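Local coordinates for protein glycoside hydrolase family 31 (Kribbella flavida DSM 17836, PDB 5X3I) that hydrolyses the alpha-1,3-glucosidic linkages of the cyclic tetrasaccharide cyclobis-(1-6)-alpha-nigerosyl to release isomaltose during intracellular carbohydrate breakdown, at residues 140-145 with 170-175; 203-208 with 247-252. The protein carries 1 engineered substitution. All blocks are in the same frame, centred on the assembly; numbering follows the deposited sequence.

How the interactions relate
Both contacts belong to one antiparallel sheet of the N-terminal galactose mutarotase-like domain, and their centres lie about 18 Å apart. Across the sheet the strands run 143-145, 159-167, 170-179, 255-261, 247-252 and 202-205. Interaction 1 therefore joins an outermost strand to its next-but-one neighbour, while interaction 2 zips the other outermost strand, 202-205, onto 247-252. Along the chain interaction 1 closes before interaction 2 opens. They meet where CZ of Arg173 packs 3.5 Å from CH2 of Trp248, and Glu259 on strand 255-261 bridges the gap by pairing with Arg173 and Arg175 and touching Trp248. One face of the sheet is thus linked nearly from edge to edge.

Interaction 1: 140-145 with 170-175; sequences SPAVWT and GVHRGR
The guanidinium of Arg175 is gripped from several directions: it lies flat on one face of Trp144, NE is salt-bridged to Glu163 and NH1 to Glu259. NH2 comes closest to the indole, 3.4 Å from CE2, while NH1 stands over the outer benzo edge at 3.6 Å from CZ2. With the two planes only 14° apart and CZ 3.7 Å from the centroid of the six-membered ring, this is a stacked cation-pi pair. CG of Arg175 is anti to its backbone N (chi1 -179°) and the chain bends at chi3 (76°), which folds the end back over the ring; CB, too, packs on the indole, 3.5 Å from CZ3. The far end of Trp144 reaches the backbone, its edge meeting C of Gly174 and its CH2 lying 4.0 Å from CB of Arg173. The extended chain of Arg173 then leads away to a salt bridge with Glu259. Ala142 CB makes a lighter contact with the His172 ring. Strand 159-167 runs between the two segments, and its Leu165 is faced by both His172 and Arg173, a classic beta bulge. The whole is cross-strand packing over an antiparallel sheet of the galactose mutarotase-like domain.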
ATOM      1  N   SER A 140      23.387  22.579 -10.511  1.00 33.74           N
ATOM      2  CA  SER A 140      22.864  23.900 -10.815  1.00 29.78           C
ATOM      3  C   SER A 140      21.767  24.293  -9.835  1.00 31.88           C
ATOM      4  O   SER A 140      20.762  23.594  -9.725  1.00 32.12           O
ATOM      5  CB  SER A 140      22.323  23.943 -12.243  1.00 31.69           C
ATOM      6  OG  SER A 140      23.288  23.494 -13.173  1.00 36.57           O
ATOM      7  N   PRO A 141      21.949  25.413  -9.123  1.00 30.98           N
ATOM      8  CA  PRO A 141      20.969  25.902  -8.147  1.00 28.95           C
ATOM      9  C   PRO A 141      19.646  26.294  -8.793  1.00 26.12           C
ATOM     10  O   PRO A 141      19.628  26.710  -9.944  1.00 27.38           O
ATOM     11  CB  PRO A 141      21.658  27.126  -7.544  1.00 29.79           C
ATOM     12  CG  PRO A 141      22.570  27.599  -8.617  1.00 31.65           C
ATOM     13  CD  PRO A 141      23.065  26.356  -9.302  1.00 31.76           C
ATOM     14  N   ALA A 142      18.554  26.162  -8.052  1.00 24.10           N
ATOM     15  CA  ALA A 142      17.230  26.444  -8.591  1.00 23.60           C
ATOM     16  C   ALA A 142      16.528  27.547  -7.818  1.00 21.86           C
ATOM     17  O   ALA A 142      16.866  27.828  -6.676  1.00 25.31           O
ATOM     18  CB  ALA A 142      16.374  25.183  -8.593  1.00 21.94           C
ATOM     19  N   VAL A 143      15.547  28.174  -8.453  1.00 22.02           N
ATOM     20  CA  VAL A 143      14.781  29.227  -7.809  1.00 21.89           C
ATOM     21  C   VAL A 143      13.297  29.137  -8.123  1.00 22.74           C
ATOM     22  O   VAL A 143      12.902  28.685  -9.196  1.00 22.71           O
ATOM     23  CB  VAL A 143      15.271  30.638  -8.232  1.00 21.27           C
ATOM     24  CG1 VAL A 143      16.739  30.844  -7.871  1.00 20.99           C
ATOM     25  CG2 VAL A 143      15.034  30.865  -9.714  1.00 19.93           C
ATOM     26  N   TRP A 144      12.486  29.605  -7.186  1.00 21.86           N
ATOM     27  CA  TRP A 144      11.053  29.711  -7.380  1.00 22.84           C
ATOM     28  C   TRP A 144      10.684  31.055  -7.994  1.00 24.13           C
ATOM     29  O   TRP A 144      11.067  32.103  -7.487  1.00 26.48           O
ATOM     30  CB  TRP A 144      10.317  29.535  -6.054  1.00 23.28           C
ATOM     31  CG  TRP A 144      10.298  28.134  -5.529  1.00 24.23           C
ATOM     32  CD1 TRP A 144      11.058  27.630  -4.522  1.00 25.10           C
ATOM     33  CD2 TRP A 144       9.465  27.057  -5.982  1.00 25.22           C
ATOM     34  NE1 TRP A 144      10.749  26.308  -4.310  1.00 25.85           N
ATOM     35  CE2 TRP A 144       9.776  25.930  -5.198  1.00 24.91           C
ATOM     36  CE3 TRP A 144       8.487  26.939  -6.975  1.00 25.69           C
ATOM     37  CZ2 TRP A 144       9.143  24.699  -5.373  1.00 23.55           C
ATOM     38  CZ3 TRP A 144       7.866  25.719  -7.152  1.00 25.96           C
ATOM     39  CH2 TRP A 144       8.197  24.613  -6.353  1.00 25.10           C
ATOM     40  N   THR A 145       9.916  31.013  -9.072  1.00 24.64           N
ATOM     41  CA  THR A 145       9.512  32.215  -9.784  1.00 24.37           C
ATOM     42  C   THR A 145       8.088  32.079 -10.284  1.00 26.82           C
ATOM     43  O   THR A 145       7.626  30.967 -10.542  1.00 25.69           O
ATOM     44  CB  THR A 145      10.431  32.490 -10.986  1.00 25.70           C
ATOM     45  OG1 THR A 145       9.927  33.598 -11.731  1.00 26.62           O
ATOM     46  CG2 THR A 145      10.500  31.274 -11.898  1.00 23.24           C
ATOM     47  N   GLY A 170      16.298  23.434 -16.379  1.00 30.54           N
ATOM     48  CA  GLY A 170      14.926  23.509 -16.849  1.00 27.09           C
ATOM     49  C   GLY A 170      13.929  23.795 -15.746  1.00 23.69           C
ATOM     50  O   GLY A 170      14.301  24.305 -14.694  1.00 25.98           O
ATOM     51  N   VAL A 171      12.660  23.471 -15.989  1.00 21.56           N
ATOM     52  CA  VAL A 171      11.631  23.640 -14.975  1.00 22.71           C
ATOM     53  C   VAL A 171      11.383  22.323 -14.248  1.00 23.84           C
ATOM     54  O   VAL A 171      10.828  21.379 -14.811  1.00 23.45           O
ATOM     55  CB  VAL A 171      10.316  24.128 -15.579  1.00 22.04           C
ATOM     56  CG1 VAL A 171       9.350  24.491 -14.477  1.00 21.70           C
ATOM     57  CG2 VAL A 171      10.563  25.319 -16.497  1.00 23.10           C
ATOM     58  N   HIS A 172      11.803  22.278 -12.991  1.00 24.84           N
ATOM     59  CA  HIS A 172      11.780  21.061 -12.195  1.00 24.36           C
ATOM     60  C   HIS A 172      10.439  20.743 -11.545  1.00 24.04           C
ATOM     61  O   HIS A 172      10.009  19.592 -11.544  1.00 24.06           O
ATOM     62  CB  HIS A 172      12.875  21.145 -11.132  1.00 23.86           C
ATOM     63  CG  HIS A 172      14.229  21.420 -11.704  1.00 26.27           C
ATOM     64  ND1 HIS A 172      15.042  20.424 -12.201  1.00 27.98           N
ATOM     65  CD2 HIS A 172      14.899  22.582 -11.890  1.00 25.87           C
ATOM     66  CE1 HIS A 172      16.162  20.961 -12.655  1.00 28.59           C
ATOM     67  NE2 HIS A 172      16.099  22.268 -12.481  1.00 25.71           N
ATOM     68  N   ARG A 173       9.790  21.760 -10.988  1.00 22.43           N
ATOM     69  CA  ARG A 173       8.527  21.576 -10.274  1.00 20.82           C
ATOM     70  C   ARG A 173       7.583  22.736 -10.531  1.00 22.62           C
ATOM     71  O   ARG A 173       8.027  23.858 -10.794  1.00 21.83           O
ATOM     72  CB  ARG A 173       8.749  21.455  -8.763  1.00 21.95           C
ATOM     73  CG  ARG A 173       9.766  20.417  -8.345  1.00 22.78           C
ATOM     74  CD  ARG A 173       9.738  20.167  -6.855  1.00 19.75           C
ATOM     75  NE  ARG A 173      10.721  19.154  -6.501  1.00 23.70           N
ATOM     76  CZ  ARG A 173      10.992  18.763  -5.262  1.00 21.37           C
ATOM     77  NH1 ARG A 173      10.365  19.297  -4.231  1.00 20.95           N
ATOM     78  NH2 ARG A 173      11.907  17.837  -5.059  1.00 24.62           N
ATOM     79  N   GLY A 174       6.287  22.447 -10.525  1.00 22.08           N
ATOM     80  CA  GLY A 174       5.272  23.469 -10.366  1.00 19.64           C
ATOM     81  C   GLY A 174       4.746  23.516  -8.946  1.00 23.95           C
ATOM     82  O   GLY A 174       4.838  22.533  -8.201  1.00 25.61           O
ATOM     83  N   ARG A 175       4.149  24.645  -8.587  1.00 22.89           N
ATOM     84  CA  ARG A 175       3.505  24.820  -7.295  1.00 22.50           C
ATOM     85  C   ARG A 175       2.354  25.820  -7.401  1.00 24.65           C
ATOM     86  O   ARG A 175       2.433  26.781  -8.162  1.00 27.39           O
ATOM     87  CB  ARG A 175       4.519  25.272  -6.251  1.00 24.34           C
ATOM     88  CG  ARG A 175       3.946  25.451  -4.866  1.00 25.29           C
ATOM     89  CD  ARG A 175       5.013  25.283  -3.799  1.00 30.64           C
ATOM     90  NE  ARG A 175       5.890  26.442  -3.697  1.00 29.07           N
ATOM     91  CZ  ARG A 175       7.014  26.463  -2.989  1.00 30.57           C
ATOM     92  NH1 ARG A 175       7.409  25.381  -2.333  1.00 28.37           N
ATOM     93  NH2 ARG A 175       7.748  27.564  -2.942  1.00 28.11           N
TER

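Interaction 2: 203-208 with 247-252; sequences LDAVVF and TWYSSA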
ATOM      1  N   LEU A 203       1.892  16.584   3.834  1.00 21.31           N
ATOM      2  CA  LEU A 203       1.886  15.207   3.346  1.00 21.12           C
ATOM      3  C   LEU A 203       2.302  15.191   1.889  1.00 21.80           C
ATOM      4  O   LEU A 203       2.352  16.243   1.245  1.00 21.36           O
ATOM      5  CB  LEU A 203       0.504  14.558   3.511  1.00 18.49           C
ATOM      6  CG  LEU A 203      -0.649  15.086   2.653  1.00 19.85           C
ATOM      7  CD1 LEU A 203      -1.670  13.986   2.352  1.00 18.39           C
ATOM      8  CD2 LEU A 203      -1.331  16.247   3.327  1.00 18.73           C
ATOM      9  N   ASP A 204       2.638  14.011   1.372  1.00 21.25           N
ATOM     10  CA  ASP A 204       2.917  13.891  -0.047  1.00 16.83           C
ATOM     11  C   ASP A 204       2.263  12.635  -0.644  1.00 18.50           C
ATOM     12  O   ASP A 204       1.637  11.873   0.074  1.00 21.19           O
ATOM     13  CB  ASP A 204       4.429  13.893  -0.291  1.00 18.28           C
ATOM     14  CG  ASP A 204       5.155  12.680   0.303  1.00 20.89           C
ATOM     15  OD1 ASP A 204       4.556  11.861   1.028  1.00 21.74           O
ATOM     16  OD2 ASP A 204       6.369  12.563   0.042  1.00 25.17           O
ATOM     17  N   ALA A 205       2.368  12.457  -1.956  1.00 17.49           N
ATOM     18  CA  ALA A 205       1.888  11.233  -2.559  1.00 16.95           C
ATOM     19  C   ALA A 205       3.001  10.542  -3.313  1.00 15.94           C
ATOM     20  O   ALA A 205       3.318  10.916  -4.444  1.00 20.94           O
ATOM     21  CB  ALA A 205       0.736  11.543  -3.488  1.00 16.59           C
ATOM     22  N   VAL A 206       3.532   9.481  -2.719  1.00 16.42           N
ATOM     23  CA  VAL A 206       4.519   8.649  -3.378  1.00 14.96           C
ATOM     24  C   VAL A 206       4.430   7.231  -2.809  1.00 15.59           C
ATOM     25  O   VAL A 206       4.333   7.038  -1.593  1.00 16.44           O
ATOM     26  CB  VAL A 206       5.961   9.226  -3.222  1.00 16.44           C
ATOM     27  CG1 VAL A 206       6.348   9.394  -1.752  1.00 14.83           C
ATOM     28  CG2 VAL A 206       6.965   8.364  -3.948  1.00 14.94           C
ATOM     29  N   VAL A 207       4.535   6.241  -3.683  1.00 17.64           N
ATOM     30  CA  VAL A 207       4.417   4.862  -3.244  1.00 13.71           C
ATOM     31  C   VAL A 207       5.646   4.512  -2.433  1.00 15.49           C
ATOM     32  O   VAL A 207       6.771   4.679  -2.895  1.00 15.80           O
ATOM     33  CB  VAL A 207       4.273   3.897  -4.429  1.00 14.18           C
ATOM     34  CG1 VAL A 207       4.314   2.452  -3.946  1.00 16.05           C
ATOM     35  CG2 VAL A 207       2.985   4.187  -5.182  1.00 13.68           C
ATOM     36  N   PHE A 208       5.431   4.044  -1.214  1.00 15.51           N
ATOM     37  CA  PHE A 208       6.551   3.685  -0.360  1.00 15.03           C
ATOM     38  C   PHE A 208       6.175   2.563   0.578  1.00 15.12           C
ATOM     39  O   PHE A 208       5.063   2.548   1.102  1.00 17.02           O
ATOM     40  CB  PHE A 208       7.009   4.905   0.449  1.00 12.27           C
ATOM     41  CG  PHE A 208       8.111   4.617   1.419  1.00 15.52           C
ATOM     42  CD1 PHE A 208       9.401   4.400   0.976  1.00 15.36           C
ATOM     43  CD2 PHE A 208       7.860   4.581   2.777  1.00 14.39           C
ATOM     44  CE1 PHE A 208      10.422   4.152   1.868  1.00 14.27           C
ATOM     45  CE2 PHE A 208       8.872   4.326   3.675  1.00 15.20           C
ATOM     46  CZ  PHE A 208      10.153   4.113   3.225  1.00 16.93           C
ATOM     47  N   THR A 247       3.991  14.285  -5.720  1.00 18.76           N
ATOM     48  CA  THR A 247       3.317  15.530  -5.368  1.00 17.36           C
ATOM     49  C   THR A 247       3.356  15.729  -3.861  1.00 19.15           C
ATOM     50  O   THR A 247       3.392  14.750  -3.113  1.00 22.09           O
ATOM     51  CB  THR A 247       1.844  15.551  -5.812  1.00 20.17           C
ATOM     52  OG1 THR A 247       1.154  14.437  -5.221  1.00 20.71           O
ATOM     53  CG2 THR A 247       1.722  15.495  -7.322  1.00 14.94           C
ATOM     54  N   TRP A 248       3.315  16.986  -3.424  1.00 18.34           N
ATOM     55  CA  TRP A 248       3.390  17.354  -2.006  1.00 17.67           C
ATOM     56  C   TRP A 248       2.244  18.288  -1.622  1.00 19.14           C
ATOM     57  O   TRP A 248       1.774  19.074  -2.431  1.00 19.57           O
ATOM     58  CB  TRP A 248       4.711  18.045  -1.675  1.00 16.70           C
ATOM     59  CG  TRP A 248       5.962  17.249  -1.857  1.00 15.57           C
ATOM     60  CD1 TRP A 248       6.672  16.606  -0.887  1.00 14.28           C
ATOM     61  CD2 TRP A 248       6.683  17.059  -3.071  1.00 15.01           C
ATOM     62  NE1 TRP A 248       7.778  16.009  -1.430  1.00 14.09           N
ATOM     63  CE2 TRP A 248       7.809  16.275  -2.770  1.00 14.87           C
ATOM     64  CE3 TRP A 248       6.488  17.476  -4.387  1.00 15.06           C
ATOM     65  CZ2 TRP A 248       8.731  15.895  -3.736  1.00 17.81           C
ATOM     66  CZ3 TRP A 248       7.403  17.094  -5.341  1.00 15.28           C
ATOM     67  CH2 TRP A 248       8.510  16.316  -5.011  1.00 16.24           C
ATOM     68  N   TYR A 249       1.812  18.215  -0.375  1.00 21.46           N
ATOM     69  CA  TYR A 249       0.641  18.957   0.058  1.00 20.44           C
ATOM     70  C   TYR A 249       0.860  19.587   1.418  1.00 21.47           C
ATOM     71  O   TYR A 249       1.461  18.981   2.303  1.00 24.75           O
ATOM     72  CB  TYR A 249      -0.586  18.035   0.089  1.00 20.18           C
ATOM     73  CG  TYR A 249      -0.842  17.393  -1.242  1.00 18.39           C
ATOM     74  CD1 TYR A 249      -0.238  16.193  -1.580  1.00 18.18           C
ATOM     75  CD2 TYR A 249      -1.659  17.999  -2.176  1.00 17.81           C
ATOM     76  CE1 TYR A 249      -0.452  15.612  -2.799  1.00 16.17           C
ATOM     77  CE2 TYR A 249      -1.879  17.426  -3.401  1.00 18.09           C
ATOM     78  CZ  TYR A 249      -1.276  16.225  -3.703  1.00 16.95           C
ATOM     79  OH  TYR A 249      -1.472  15.657  -4.929  1.00 16.63           O
ATOM     80  N   SER A 250       0.400  20.822   1.568  1.00 23.24           N
ATOM     81  CA  SER A 250       0.361  21.459   2.873  1.00 23.64           C
ATOM     82  C   SER A 250      -0.789  22.445   2.929  1.00 22.52           C
ATOM     83  O   SER A 250      -1.108  23.105   1.947  1.00 28.22           O
ATOM     84  CB  SER A 250       1.685  22.164   3.185  1.00 27.10           C
ATOM     85  OG  SER A 250       1.896  23.222   2.275  1.00 29.84           O
ATOM     86  N   SER A 251      -1.423  22.552   4.079  1.00 23.44           N
ATOM     87  CA  SER A 251      -2.475  23.542   4.205  1.00 27.54           C
ATOM     88  C   SER A 251      -2.295  24.338   5.493  1.00 28.87           C
ATOM     89  O   SER A 251      -1.953  23.804   6.542  1.00 29.25           O
ATOM     90  CB  SER A 251      -3.861  22.887   4.137  1.00 24.85           C
ATOM     91  OG  SER A 251      -3.985  21.830   5.066  1.00 27.58           O
ATOM     92  N   ALA A 252      -2.474  25.641   5.370  1.00 32.69           N
ATOM     93  CA  ALA A 252      -2.500  26.544   6.505  1.00 30.91           C
ATOM     94  C   ALA A 252      -3.441  27.665   6.121  1.00 30.92           C
ATOM     95  O   ALA A 252      -3.545  28.011   4.947  1.00 32.04           O
ATOM     96  CB  ALA A 252      -1.116  27.064   6.828  1.00 33.36           C
TER
HETATM   97  O   HOH W   1       1.671  12.054  -6.650  1.00 18.65           O
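Backbone bonds join Leu203 to Tyr249 in both directions: Leu203 N gives to Tyr249 O at 2.9 Å, and Tyr249 N to Leu203 O at 2.6 Å. Farther along, Ala205 N donates to Thr247 O (2.8 Å). Asp204 and Trp248 between them form a non-hydrogen-bonded antiparallel pair, so their side chains stand on the same face of the sheet.

A second polar network runs through Thr247. With OG1 placed between the backbone N and carbonyl carbon (chi1 58°), the hydroxyl accepts from Tyr249 OH at 2.9 Å and donates to a water at 2.8 Å, which in turn donates to Ala205 O. A valine here would probably leave the Tyr249 hydroxyl without its acceptor and the water without its donor, breaking the side-chain link to the Ala205 carbonyl. On the other face, the Asp204 carboxylate is turned to partners beyond the pair: OD1 bonds to Tyr33, and OD2 makes a salt bridge with Arg246.

Apolar contacts fill in around these bonds. CD2 of Leu203 rests 3.8 Å from CB of Tyr249, whose ring turns its edge to Asp204 CA and Ala205 CB. Phe189 meets that ring edge-to-face, and Pro225, Phe239 and Val241 of the neighbouring sheet also touch Tyr249. Across from it, CB of Asp204 abuts CD1 of Trp248 at 3.6 Å, with the carboxylate and indole planes 44° apart.

Farther along the same segment Val207 touches Glu474, which is probably an active-site residue. The pairing is that of an antiparallel edge strand, here closing one margin of a sheet in the beta-sandwich-like N-terminal domain of family 31 glycosidases.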